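Local structure of galactose mutarotase-like protein (Clostridium acetobutylicum, 3OS7) at residues I14-H18 / L60-F65; P34-G38 / K113-V119; G38-E42 / Y72-V76; V131-F137 / F151-Y157; L180-Y184 / P302-I306. The protein probably binds carbohydrates and interconverts the alpha and beta anomers of aldose sugars, as an aldose 1-epimerase. One frame throughout, in Å; residues are numbered along the deposited sequence.

Interaction 1 of 5, residues I14-H18 / L60-F65; sequences IWSEH and LKFEDF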
# COMPACT_ATOMS: atom_id res chain seq x y z
N ILE A 14 5.17 2.73 22.55
CA ILE A 14 5.25 4.01 21.80
C ILE A 14 3.97 4.78 22.13
O ILE A 14 2.96 4.19 22.50
CB ILE A 14 5.39 3.73 20.26
CG1 ILE A 14 5.71 5.01 19.47
CG2 ILE A 14 4.15 3.12 19.70
CD1 ILE A 14 6.14 4.74 18.02
N TRP A 15 4.03 6.11 22.05
CA TRP A 15 2.88 6.95 22.40
C TRP A 15 2.34 6.59 23.78
O TRP A 15 1.12 6.47 23.98
CB TRP A 15 1.78 6.83 21.35
CG TRP A 15 1.96 7.67 20.16
CD1 TRP A 15 2.02 9.03 20.13
CD2 TRP A 15 2.03 7.23 18.80
NE1 TRP A 15 2.16 9.47 18.83
CE2 TRP A 15 2.17 8.38 18.00
CE3 TRP A 15 2.03 5.98 18.18
CZ2 TRP A 15 2.28 8.32 16.61
CZ3 TRP A 15 2.15 5.91 16.81
CH2 TRP A 15 2.26 7.08 16.04
N SER A 16 3.25 6.38 24.73
CA SER A 16 2.93 6.09 26.15
C SER A 16 2.27 4.75 26.51
O SER A 16 2.59 4.19 27.55
CB SER A 16 2.12 7.24 26.77
OG SER A 16 2.78 8.47 26.53
N GLU A 17 1.33 4.26 25.72
CA GLU A 17 0.58 3.06 26.10
C GLU A 17 0.34 2.08 24.96
O GLU A 17 -0.46 1.17 25.10
CB GLU A 17 -0.78 3.46 26.72
CG GLU A 17 -1.55 4.50 25.88
CD GLU A 17 -2.96 4.79 26.39
OE1 GLU A 17 -3.27 4.48 27.57
OE2 GLU A 17 -3.76 5.33 25.61
N HIS A 18 1.04 2.24 23.85
CA HIS A 18 0.83 1.32 22.71
C HIS A 18 2.04 0.45 22.43
O HIS A 18 3.15 0.90 22.47
CB HIS A 18 0.46 2.11 21.47
CG HIS A 18 -0.77 2.93 21.65
ND1 HIS A 18 -2.04 2.41 21.47
CD2 HIS A 18 -0.93 4.22 22.03
CE1 HIS A 18 -2.92 3.36 21.73
NE2 HIS A 18 -2.28 4.46 22.06
N LEU A 60 3.40 14.29 16.54
CA LEU A 60 2.07 13.83 16.11
C LEU A 60 1.44 13.01 17.21
O LEU A 60 2.05 12.07 17.72
CB LEU A 60 2.15 12.96 14.84
CG LEU A 60 0.81 12.61 14.19
CD1 LEU A 60 0.23 13.86 13.56
CD2 LEU A 60 0.94 11.50 13.14
N LYS A 61 0.22 13.37 17.59
CA LYS A 61 -0.51 12.62 18.61
C LYS A 61 -1.02 11.31 18.06
O LYS A 61 -1.39 11.22 16.90
CB LYS A 61 -1.69 13.45 19.14
CG LYS A 61 -1.28 14.72 19.86
CD LYS A 61 -2.41 15.31 20.70
CE LYS A 61 -3.61 15.71 19.87
NZ LYS A 61 -4.56 16.59 20.65
N PHE A 62 -1.11 10.31 18.93
CA PHE A 62 -1.63 9.00 18.55
C PHE A 62 -2.96 9.13 17.83
O PHE A 62 -3.18 8.51 16.80
CB PHE A 62 -1.79 8.08 19.76
CG PHE A 62 -2.38 6.75 19.40
CD1 PHE A 62 -1.58 5.76 18.84
CD2 PHE A 62 -3.74 6.51 19.56
CE1 PHE A 62 -2.12 4.54 18.50
CE2 PHE A 62 -4.29 5.27 19.22
CZ PHE A 62 -3.47 4.29 18.68
N GLU A 63 -3.86 9.91 18.40
CA GLU A 63 -5.21 10.00 17.88
C GLU A 63 -5.26 10.57 16.46
O GLU A 63 -6.08 10.13 15.66
CB GLU A 63 -6.06 10.86 18.82
CG GLU A 63 -7.54 10.57 18.71
CD GLU A 63 -7.90 9.15 19.12
OE1 GLU A 63 -7.10 8.49 19.84
OE2 GLU A 63 -9.00 8.70 18.73
N ASP A 64 -4.39 11.53 16.17
CA ASP A 64 -4.28 12.14 14.84
C ASP A 64 -3.67 11.17 13.83
O ASP A 64 -4.05 11.19 12.67
CB ASP A 64 -3.45 13.42 14.88
CG ASP A 64 -4.12 14.53 15.70
OD1 ASP A 64 -5.36 14.58 15.74
OD2 ASP A 64 -3.40 15.33 16.34
N PHE A 65 -2.78 10.29 14.30
CA PHE A 65 -2.30 9.18 13.49
C PHE A 65 -3.43 8.18 13.20
O PHE A 65 -3.73 7.88 12.03
CB PHE A 65 -1.11 8.49 14.14
CG PHE A 65 -0.61 7.28 13.38
CD1 PHE A 65 -0.29 7.37 12.02
CD2 PHE A 65 -0.47 6.06 14.01
CE1 PHE A 65 0.17 6.25 11.32
CE2 PHE A 65 -0.02 4.94 13.31
CZ PHE A 65 0.30 5.04 11.97
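This surface contact is an aromatic cluster that joins the tip of a beta hairpin to the start of a short helix. Ile14 and His18 close the hairpin between strands 8-14 and 18-25 with paired backbone bonds (Ile14 N to His18 O 2.7 Å, His18 N to Ile14 O 3.1 Å), and the three-residue loop between them projects Trp15 onto residues 60-65. Lys61 is the N-cap of helix 62-67, so Phe62 and Phe65 stand on its first turn. Phe62 is wedged between two rings. Its edge meets the face of Trp15 in an offset edge-to-face pair (centroids 5.6 Å apart, planes at 74°), whereas its own face stacks on His18, with centroids 3.6 Å apart and planes at 13°. The flat imidazole suits this place because it can stack while its ND1 bonds to Asp35. Phe62 CB also points into the five-membered ring of Trp15, 3.9 Å from the centroid, as a CH-pi contact. Phe65, more deeply buried, meets the far end of the indole, its CD2 3.6 Å from Trp15 CH2. Tryptophan adds a polar anchor to this broad apolar surface: Trp15 NE1 donates to Leu60 O at 2.8 Å, with an N-H...O angle of 166°.

Interaction 2 of 5, residues P34-G38 / K113-V119; sequences PDVGG and KNSKWTV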
# COMPACT_ATOMS: atom_id res chain seq x y z
N PRO A 34 0.95 -2.35 15.51
CA PRO A 34 -0.22 -3.23 15.44
C PRO A 34 -1.56 -2.54 15.72
O PRO A 34 -2.53 -2.78 14.98
CB PRO A 34 0.09 -4.32 16.47
CG PRO A 34 1.58 -4.34 16.52
CD PRO A 34 2.01 -2.91 16.36
N ASP A 35 -1.61 -1.66 16.71
CA ASP A 35 -2.84 -0.95 17.07
C ASP A 35 -3.45 -0.05 16.00
O ASP A 35 -4.63 0.27 16.07
CB ASP A 35 -2.61 -0.09 18.31
CG ASP A 35 -2.74 -0.87 19.62
OD1 ASP A 35 -3.24 -2.01 19.59
OD2 ASP A 35 -2.35 -0.34 20.67
N VAL A 36 -2.64 0.39 15.03
CA VAL A 36 -3.16 1.16 13.91
C VAL A 36 -2.80 0.46 12.57
O VAL A 36 -1.79 0.75 11.93
CB VAL A 36 -2.69 2.63 13.94
CG1 VAL A 36 -3.38 3.42 12.87
CG2 VAL A 36 -2.97 3.28 15.35
N GLY A 37 -3.66 -0.46 12.16
CA GLY A 37 -3.56 -1.06 10.83
C GLY A 37 -2.41 -1.99 10.60
O GLY A 37 -2.14 -2.36 9.45
N GLY A 38 -1.71 -2.40 11.66
CA GLY A 38 -0.45 -3.14 11.47
C GLY A 38 0.47 -2.39 10.53
O GLY A 38 1.18 -2.99 9.72
N LYS A 113 -7.21 -0.37 8.01
CA LYS A 113 -6.06 0.52 8.22
C LYS A 113 -6.15 1.31 9.54
O LYS A 113 -5.14 1.79 10.02
CB LYS A 113 -5.92 1.54 7.08
CG LYS A 113 -7.07 2.52 6.93
CD LYS A 113 -6.92 3.39 5.65
CE LYS A 113 -7.79 4.58 5.71
NZ LYS A 113 -9.17 4.29 6.11
N ASN A 114 -7.37 1.48 10.05
CA ASN A 114 -7.59 2.24 11.30
C ASN A 114 -7.74 1.33 12.52
O ASN A 114 -7.86 1.82 13.64
CB ASN A 114 -8.87 3.07 11.20
CG ASN A 114 -8.91 3.98 9.97
OD1 ASN A 114 -9.49 3.60 8.95
ND2 ASN A 114 -8.34 5.18 10.06
N SER A 115 -7.76 0.03 12.30
CA SER A 115 -8.20 -0.94 13.31
C SER A 115 -7.06 -1.61 14.04
O SER A 115 -5.92 -1.53 13.60
CB SER A 115 -9.09 -1.99 12.64
OG SER A 115 -10.27 -1.36 12.21
N LYS A 116 -7.35 -2.24 15.17
CA LYS A 116 -6.30 -2.93 15.93
C LYS A 116 -6.03 -4.31 15.37
O LYS A 116 -6.95 -5.08 15.17
CB LYS A 116 -6.70 -3.10 17.40
CG LYS A 116 -6.93 -1.80 18.13
CD LYS A 116 -6.99 -2.04 19.65
CE LYS A 116 -7.63 -0.85 20.34
NZ LYS A 116 -7.49 -0.95 21.83
N TRP A 117 -4.77 -4.58 15.09
CA TRP A 117 -4.31 -5.87 14.67
C TRP A 117 -3.57 -6.49 15.84
O TRP A 117 -3.15 -5.77 16.75
CB TRP A 117 -3.39 -5.74 13.47
CG TRP A 117 -4.05 -5.29 12.20
CD1 TRP A 117 -4.80 -4.14 12.02
CD2 TRP A 117 -3.91 -5.88 10.90
NE1 TRP A 117 -5.18 -4.03 10.71
CE2 TRP A 117 -4.65 -5.08 10.00
CE3 TRP A 117 -3.30 -7.03 10.42
CZ2 TRP A 117 -4.77 -5.39 8.64
CZ3 TRP A 117 -3.42 -7.34 9.08
CH2 TRP A 117 -4.15 -6.52 8.21
N THR A 118 -3.42 -7.81 15.82
CA THR A 118 -2.70 -8.50 16.88
C THR A 118 -1.45 -9.15 16.33
O THR A 118 -1.40 -9.51 15.15
CB THR A 118 -3.58 -9.51 17.57
OG1 THR A 118 -4.06 -10.44 16.62
CG2 THR A 118 -4.79 -8.78 18.20
N VAL A 119 -0.42 -9.24 17.16
CA VAL A 119 0.84 -9.83 16.74
C VAL A 119 0.66 -11.33 16.68
O VAL A 119 0.21 -11.96 17.64
CB VAL A 119 1.99 -9.43 17.68
CG1 VAL A 119 3.27 -10.16 17.31
CG2 VAL A 119 2.22 -7.94 17.63
O HOH W 1 -3.25 -4.42 18.94
O HOH W 2 -6.92 1.59 16.33
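Two backbone hydrogen bonds tie these segments together: Trp117 N donates to Pro34 O at 2.9 Å, and Gly37 N donates to Ser115 O, also at 2.9 Å. A CA-H...O contact adds to them, Gly37 CA lying 3.4 Å from Lys113 O. Two waters bridge the segments. Water 1 donates to Asp35 OD1 (2.5 Å) and Trp117 O (2.6 Å); water 2 donates to Asp35 O (2.7 Å) and Asn114 O (2.9 Å). The other carboxylate oxygen, Asp35 OD2, is bound to His18. Residues 34-38 form the hairpin loop between strands 28-33 and 39-45, here docked on the lead-in to strand 118-125 of the large beta-sandwich sheet. Glycine suits both successive positions, Gly37 and Gly38, which have positive phi; a CB on Gly37 would fall 2.4 Å from Lys113 O. Without side chains there, one face of the Trp117 indole can lie on their peptide, Gly38 N being 3.6 Å from Trp117 CD1. The apolar contact is Pro34 CG on Val119 CG2, at 3.8 Å.

Interaction 3 of 5, residues G38-E42 / Y72-V76; sequences GNVVE and YGLPV
Asn39, Leu74 and Val40 bury the most surface here, and the contact is best built from Asn39. Its side chain takes chi1 t and chi2 near -37°, which lets the amide grip the backbone of residues 72-76 at two points: Asn39 OD1 accepts from Leu74 N at 2.9 Å, and Asn39 ND2 donates to Tyr72 O at 3.1 Å. Asparagine suits the place because it offers an acceptor and a donor side by side. Leu74 N also makes a weak bond to Val40 O, at 3.1 Å. Residues 39-42 form the start of strand 39-45, which opens with a G1 beta bulge: Gly38 (phi/psi 52/40) and Asn39 (-81/122) both face Ile33 of the neighbouring strand 28-33. Val40 (-76/102) follows, then Val41 (-94/-10) departs from extended geometry. Across from it, in the irregular segment 72-76, the CA atoms come closest at Gly73 and Val41, 3.9 Å apart, with Gly73 CA 3.1 Å from Val40 O. Gly73 has phi/psi 58/-134, and a CB there would fall 2.2 Å from Asn39 OD1. Leu74 (-121/82; chi1 m, chi2 t) lays its CD1 4.1 Å from CB of Val40 (chi1 t), and both side chains touch Tyr157 of strand 151-160. Water 3 accepts from Val40 N (3.1 Å) and donates to Gly38 O and Leu74 O, each at 2.8 Å, linking the bulge to the carbonyl just before Pro75.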
# COMPACT_ATOMS: atom_id res chain seq x y z
N GLY A 38 -1.71 -2.40 11.66
CA GLY A 38 -0.45 -3.14 11.47
C GLY A 38 0.47 -2.39 10.53
O GLY A 38 1.18 -2.99 9.72
N ASN A 39 0.50 -1.06 10.69
CA ASN A 39 1.19 -0.20 9.74
C ASN A 39 2.69 -0.20 10.05
O ASN A 39 3.10 0.15 11.15
CB ASN A 39 0.59 1.21 9.83
CG ASN A 39 1.08 2.14 8.72
OD1 ASN A 39 2.24 2.08 8.31
ND2 ASN A 39 0.19 3.06 8.29
N VAL A 40 3.49 -0.60 9.06
CA VAL A 40 4.93 -0.35 9.04
C VAL A 40 5.21 1.13 8.68
O VAL A 40 5.10 1.54 7.53
CB VAL A 40 5.67 -1.31 8.09
CG1 VAL A 40 7.19 -1.01 8.09
CG2 VAL A 40 5.39 -2.76 8.48
N VAL A 41 5.52 1.93 9.69
CA VAL A 41 5.69 3.37 9.56
C VAL A 41 7.11 3.82 9.34
O VAL A 41 7.35 4.99 9.01
CB VAL A 41 5.13 4.12 10.80
CG1 VAL A 41 3.64 3.89 10.89
CG2 VAL A 41 5.87 3.76 12.12
N GLU A 42 8.06 2.91 9.49
CA GLU A 42 9.45 3.20 9.24
C GLU A 42 10.16 2.00 8.62
O GLU A 42 9.95 0.89 9.05
CB GLU A 42 10.14 3.58 10.55
CG GLU A 42 11.46 4.30 10.29
CD GLU A 42 12.07 4.85 11.56
OE1 GLU A 42 12.22 4.06 12.51
OE2 GLU A 42 12.37 6.07 11.59
N TYR A 72 0.93 7.82 6.07
CA TYR A 72 2.18 7.32 6.59
C TYR A 72 2.38 5.82 6.30
O TYR A 72 1.43 5.02 6.29
CB TYR A 72 2.25 7.49 8.10
CG TYR A 72 2.23 8.94 8.52
CD1 TYR A 72 3.39 9.72 8.43
CD2 TYR A 72 1.06 9.53 8.99
CE1 TYR A 72 3.38 11.08 8.81
CE2 TYR A 72 1.04 10.86 9.38
CZ TYR A 72 2.19 11.63 9.28
OH TYR A 72 2.15 12.96 9.67
N GLY A 73 3.63 5.45 6.13
CA GLY A 73 4.03 4.03 6.11
C GLY A 73 3.33 3.18 5.05
O GLY A 73 3.20 3.59 3.87
N LEU A 74 2.87 2.00 5.46
CA LEU A 74 2.23 1.02 4.57
C LEU A 74 0.79 0.73 5.06
O LEU A 74 0.56 -0.26 5.77
CB LEU A 74 3.06 -0.26 4.52
CG LEU A 74 4.48 -0.17 3.96
CD1 LEU A 74 5.19 -1.50 4.03
CD2 LEU A 74 4.42 0.31 2.50
N PRO A 75 -0.16 1.59 4.71
CA PRO A 75 -1.57 1.41 5.08
C PRO A 75 -2.28 0.42 4.18
O PRO A 75 -2.47 0.68 3.00
CB PRO A 75 -2.17 2.81 4.90
CG PRO A 75 -0.99 3.70 4.53
CD PRO A 75 0.02 2.82 3.92
N VAL A 76 -2.74 -0.69 4.75
CA VAL A 76 -3.46 -1.68 3.96
C VAL A 76 -4.93 -1.28 3.73
O VAL A 76 -5.64 -0.91 4.65
CB VAL A 76 -3.31 -3.09 4.55
CG1 VAL A 76 -4.00 -3.20 5.87
CG2 VAL A 76 -3.78 -4.16 3.56
O HOH W 3 1.87 -2.36 7.09

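Interaction 4 of 5, residues V131-F137 / F151-Y157; sequences VEVVFDF and FQFKLSY. With EDO (1,2-ethanediol), chain H.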
# COMPACT_ATOMS: atom_id res chain seq x y z
N VAL A 131 8.06 -10.71 11.25
CA VAL A 131 6.97 -10.24 12.10
C VAL A 131 5.67 -10.36 11.33
O VAL A 131 5.55 -9.88 10.18
CB VAL A 131 7.18 -8.82 12.53
CG1 VAL A 131 5.95 -8.31 13.29
CG2 VAL A 131 8.43 -8.68 13.39
N GLU A 132 4.68 -11.00 11.93
CA GLU A 132 3.37 -11.16 11.31
C GLU A 132 2.29 -10.62 12.22
O GLU A 132 2.33 -10.85 13.43
CB GLU A 132 3.07 -12.65 11.02
CG GLU A 132 4.12 -13.33 10.15
CD GLU A 132 3.71 -14.74 9.68
OE1 GLU A 132 2.87 -15.36 10.35
OE2 GLU A 132 4.23 -15.19 8.64
N VAL A 133 1.34 -9.91 11.62
CA VAL A 133 0.19 -9.37 12.34
C VAL A 133 -1.05 -9.87 11.65
O VAL A 133 -1.04 -10.11 10.45
CB VAL A 133 0.18 -7.80 12.41
CG1 VAL A 133 1.33 -7.31 13.31
CG2 VAL A 133 0.23 -7.16 10.98
N VAL A 134 -2.11 -10.05 12.41
CA VAL A 134 -3.39 -10.45 11.84
C VAL A 134 -4.52 -9.56 12.31
O VAL A 134 -4.45 -8.92 13.37
CB VAL A 134 -3.75 -11.91 12.18
CG1 VAL A 134 -2.74 -12.88 11.57
CG2 VAL A 134 -3.87 -12.11 13.68
N PHE A 135 -5.54 -9.50 11.47
CA PHE A 135 -6.79 -8.84 11.80
C PHE A 135 -7.92 -9.85 11.65
O PHE A 135 -8.15 -10.36 10.55
CB PHE A 135 -7.07 -7.69 10.85
CG PHE A 135 -8.36 -6.98 11.17
CD1 PHE A 135 -8.44 -6.15 12.27
CD2 PHE A 135 -9.48 -7.20 10.45
CE1 PHE A 135 -9.62 -5.54 12.60
CE2 PHE A 135 -10.68 -6.60 10.78
CZ PHE A 135 -10.75 -5.77 11.84
N ASP A 136 -8.60 -10.12 12.75
CA ASP A 136 -9.72 -11.06 12.78
C ASP A 136 -11.04 -10.30 12.75
O ASP A 136 -11.36 -9.53 13.67
CB ASP A 136 -9.64 -11.91 14.03
CG ASP A 136 -8.35 -12.73 14.11
OD1 ASP A 136 -8.09 -13.51 13.17
OD2 ASP A 136 -7.60 -12.58 15.11
N PHE A 137 -11.80 -10.47 11.68
CA PHE A 137 -13.07 -9.80 11.52
C PHE A 137 -14.16 -10.81 11.85
O PHE A 137 -14.34 -11.80 11.12
CB PHE A 137 -13.23 -9.28 10.09
CG PHE A 137 -14.47 -8.43 9.88
CD1 PHE A 137 -14.57 -7.15 10.40
CD2 PHE A 137 -15.52 -8.89 9.09
CE1 PHE A 137 -15.68 -6.38 10.17
CE2 PHE A 137 -16.64 -8.12 8.87
CZ PHE A 137 -16.72 -6.87 9.39
N PHE A 151 -13.64 -12.89 8.20
CA PHE A 151 -12.39 -13.05 7.48
C PHE A 151 -11.19 -12.83 8.39
O PHE A 151 -11.33 -12.29 9.48
CB PHE A 151 -12.33 -12.13 6.22
CG PHE A 151 -12.29 -10.64 6.52
CD1 PHE A 151 -11.10 -10.03 6.86
CD2 PHE A 151 -13.44 -9.85 6.41
CE1 PHE A 151 -11.05 -8.67 7.13
CE2 PHE A 151 -13.41 -8.51 6.66
CZ PHE A 151 -12.18 -7.91 7.02
N GLN A 152 -10.02 -13.29 7.95
CA GLN A 152 -8.78 -12.94 8.61
C GLN A 152 -7.83 -12.39 7.57
O GLN A 152 -7.53 -13.04 6.57
CB GLN A 152 -8.11 -14.14 9.28
CG GLN A 152 -6.85 -13.78 10.06
CD GLN A 152 -6.17 -15.01 10.64
OE1 GLN A 152 -5.54 -15.79 9.92
NE2 GLN A 152 -6.29 -15.18 11.96
N PHE A 153 -7.34 -11.19 7.83
CA PHE A 153 -6.25 -10.59 7.10
C PHE A 153 -4.92 -10.89 7.83
O PHE A 153 -4.86 -10.94 9.07
CB PHE A 153 -6.47 -9.08 7.01
CG PHE A 153 -6.70 -8.55 5.63
CD1 PHE A 153 -5.65 -8.16 4.84
CD2 PHE A 153 -8.01 -8.39 5.15
CE1 PHE A 153 -5.88 -7.62 3.59
CE2 PHE A 153 -8.24 -7.85 3.89
CZ PHE A 153 -7.19 -7.47 3.12
N LYS A 154 -3.85 -11.07 7.07
CA LYS A 154 -2.52 -11.23 7.64
C LYS A 154 -1.51 -10.46 6.83
O LYS A 154 -1.55 -10.49 5.59
CB LYS A 154 -2.12 -12.71 7.67
CG LYS A 154 -0.73 -12.95 8.21
CD LYS A 154 -0.49 -14.41 8.71
CE LYS A 154 -0.86 -15.48 7.72
NZ LYS A 154 -1.16 -16.75 8.50
N LEU A 155 -0.65 -9.74 7.53
CA LEU A 155 0.52 -9.11 6.93
C LEU A 155 1.73 -9.83 7.51
O LEU A 155 1.92 -9.89 8.72
CB LEU A 155 0.59 -7.61 7.22
CG LEU A 155 -0.66 -6.78 7.05
CD1 LEU A 155 -0.43 -5.30 7.37
CD2 LEU A 155 -1.21 -6.94 5.65
N SER A 156 2.54 -10.39 6.63
CA SER A 156 3.74 -11.10 7.00
C SER A 156 4.97 -10.38 6.46
O SER A 156 5.23 -10.34 5.25
CB SER A 156 3.67 -12.54 6.48
OG SER A 156 4.82 -13.25 6.92
N TYR A 157 5.72 -9.77 7.37
CA TYR A 157 6.87 -8.98 7.00
C TYR A 157 8.16 -9.71 7.28
O TYR A 157 8.43 -10.11 8.41
CB TYR A 157 6.85 -7.66 7.76
CG TYR A 157 5.82 -6.71 7.21
CD1 TYR A 157 6.05 -6.06 5.99
CD2 TYR A 157 4.65 -6.46 7.86
CE1 TYR A 157 5.15 -5.18 5.47
CE2 TYR A 157 3.72 -5.56 7.33
CZ TYR A 157 3.98 -4.94 6.13
OH TYR A 157 3.07 -4.05 5.56
C1 EDO H . -4.82 -15.81 5.00
O1 EDO H . -3.49 -16.31 4.94
C2 EDO H . -4.97 -14.87 6.20
O2 EDO H . -4.68 -15.55 7.43
O HOH W 4 1.61 -17.47 9.71
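Strands 131-137 and 151-157 are antiparallel neighbours in the large sheet of the beta-sandwich, with axes 4.6 Å apart and N-to-C directions at 166°. Eight backbone hydrogen bonds, made in pairs from Val131-Tyr157 to Phe137-Phe151, set the register. The buried face, bearing Val131, Val133, Phe135, Phe137 and their partners, is a bank of bulky side chains. Phe151 is its main bump: chi1 p swings the ring across toward strand 131-137, where Phe137 CB sits 3.5 Å from the centroid of the Phe151 ring as a CH-pi contact and Phe135 CD2 lies 4.0 Å from Phe151 CE1. Val133 CG2 packs against Leu155 CB at 3.8 Å. The other face is mixed, with polar ends paired around Val134; there Val134 CG1 fills the hollow between Gln152 CD (4.1 Å) and Lys154 CG (3.9 Å). Ser156 OG donates to Glu132 OE2 at 2.7 Å. Gln152 NE2 donates to Asp136 OD1 at 2.7 Å, and Gln152 OE1 accepts, at 2.6 Å, from O2 of a 1,2-ethanediol probably from the crystallisation liquor.

Interaction 5 of 5, residues L180-Y184 / P302-I306; sequences LSVGY and PQTSI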
# COMPACT_ATOMS: atom_id res chain seq x y z
N LEU A 180 -13.67 -9.07 -3.14
CA LEU A 180 -12.29 -8.86 -2.77
C LEU A 180 -11.63 -7.82 -3.68
O LEU A 180 -11.60 -7.97 -4.91
CB LEU A 180 -11.51 -10.17 -2.93
CG LEU A 180 -10.01 -10.11 -2.61
CD1 LEU A 180 -9.76 -10.01 -1.12
CD2 LEU A 180 -9.37 -11.34 -3.19
N SER A 181 -11.08 -6.81 -3.04
CA SER A 181 -10.18 -5.85 -3.70
C SER A 181 -9.29 -5.31 -2.58
O SER A 181 -9.78 -4.96 -1.52
CB SER A 181 -11.00 -4.77 -4.35
OG SER A 181 -10.19 -3.80 -4.96
N VAL A 182 -8.00 -5.34 -2.81
CA VAL A 182 -7.00 -5.03 -1.81
C VAL A 182 -6.00 -4.05 -2.41
O VAL A 182 -5.69 -4.13 -3.60
CB VAL A 182 -6.23 -6.29 -1.38
CG1 VAL A 182 -5.13 -5.96 -0.30
CG2 VAL A 182 -7.16 -7.36 -0.86
N GLY A 183 -5.40 -3.21 -1.58
CA GLY A 183 -4.31 -2.38 -2.01
C GLY A 183 -3.60 -1.76 -0.82
O GLY A 183 -3.86 -2.13 0.33
N TYR A 184 -2.68 -0.84 -1.13
CA TYR A 184 -1.96 -0.12 -0.12
C TYR A 184 -1.88 1.35 -0.47
O TYR A 184 -1.75 1.71 -1.63
CB TYR A 184 -0.55 -0.61 0.03
CG TYR A 184 -0.41 -1.85 0.86
CD1 TYR A 184 -0.56 -3.10 0.31
CD2 TYR A 184 -0.10 -1.76 2.21
CE1 TYR A 184 -0.44 -4.22 1.07
CE2 TYR A 184 0.02 -2.86 2.99
CZ TYR A 184 -0.12 -4.10 2.42
OH TYR A 184 0.02 -5.23 3.21
N PRO A 302 -0.44 0.51 -4.92
CA PRO A 302 -0.82 -0.66 -5.69
C PRO A 302 -2.20 -1.14 -5.31
O PRO A 302 -2.60 -1.01 -4.15
CB PRO A 302 0.23 -1.69 -5.31
CG PRO A 302 0.72 -1.29 -3.99
CD PRO A 302 0.64 0.20 -3.95
N GLN A 303 -2.91 -1.71 -6.29
CA GLN A 303 -4.27 -2.23 -6.10
C GLN A 303 -4.47 -3.48 -6.92
O GLN A 303 -3.94 -3.58 -8.02
CB GLN A 303 -5.35 -1.19 -6.52
CG GLN A 303 -5.16 0.19 -5.99
CD GLN A 303 -6.30 1.16 -6.28
OE1 GLN A 303 -6.39 2.21 -5.65
NE2 GLN A 303 -7.18 0.83 -7.21
N THR A 304 -5.26 -4.42 -6.41
CA THR A 304 -5.62 -5.61 -7.18
C THR A 304 -6.59 -5.34 -8.32
O THR A 304 -6.71 -6.13 -9.25
CB THR A 304 -6.25 -6.69 -6.27
OG1 THR A 304 -7.41 -6.15 -5.61
CG2 THR A 304 -5.22 -7.15 -5.25
N SER A 305 -7.30 -4.23 -8.24
CA SER A 305 -8.33 -3.93 -9.18
C SER A 305 -8.43 -2.43 -9.38
O SER A 305 -7.88 -1.64 -8.62
CB SER A 305 -9.67 -4.49 -8.73
OG SER A 305 -10.23 -3.83 -7.61
N ILE A 306 -9.17 -2.06 -10.41
CA ILE A 306 -9.43 -0.69 -10.72
C ILE A 306 -10.26 -0.04 -9.59
O ILE A 306 -10.96 -0.72 -8.82
CB ILE A 306 -10.13 -0.56 -12.10
CG1 ILE A 306 -10.03 0.86 -12.64
CG2 ILE A 306 -11.61 -1.05 -12.06
CD1 ILE A 306 -10.47 0.95 -14.09
O HOH W 5 -9.49 -7.37 -6.68
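Thr304 lies against Val182, its CG2 methyl 4.1 Å from Val182 CB, while its hydroxyl takes the place of a strand partner: Val182 N donates to Thr304 OG1 at 3.0 Å. Threonine suits the spot because it supplies both the methyl and the acceptor. Thr304 OG1 in turn donates to water 5 (2.6 Å), which reaches Leu180 O at 2.8 Å. The backbones run antiparallel, joined by a single beta bridge at Gly183 and Gln303, with CA atoms 4.1 Å apart. Tyr184 N donates to Pro302 O at 3.0 Å, and Thr304 N to Val182 O at 2.9 Å. Glycine permits this approach, since a CB on Gly183 would fall 2.5 Å from Pro302 O. Beyond the bridge, residues 304-306 leave the strand, and Ser181 OG and Ser305 OG are hydrogen-bonded at 2.7 Å, Ser305 OG having a second partner in Ser309. A bound tetraethylene glycol, probably from the crystallisation liquor, comes to about 4 Å from the side chain of Ser181. The contact pairs strands 178-189 and 297-303 deep in the large curled sheet of the galactose mutarotase-like beta-sandwich. Val182 touches Phe153 of strand 151-160, Pro302 packs on Tyr277 of strand 273-279, and Trp330 of strand 329-340 covers Val182 and Thr304.

The five contacts form a touching network; interaction 1 lies at the surface, interactions 3 and 5 nearest the centre. Interaction 1 meets interaction 2 through His18 ND1 and Asp35 OD2, 2.9 Å apart, and interaction 3 where Phe65 CZ lies 3.7 Å from Val41 CG1. Interactions 2 and 3 share Gly38. Interaction 2 continues into the sheet of interaction 4, Thr118 O lying 2.9 Å from Val134 N. Tyr184 of interaction 5 joins the inner contacts: Tyr184 OH is 3.2 Å from Leu155 CD2, and Tyr184 CD2 3.5 Å from Pro75 O. A tetraethylene glycol, probably from the crystallisation liquor, lies about 4 Å from the Ser181 side chain, and one about 6 Å from that of Phe151, possibly marking a pocket.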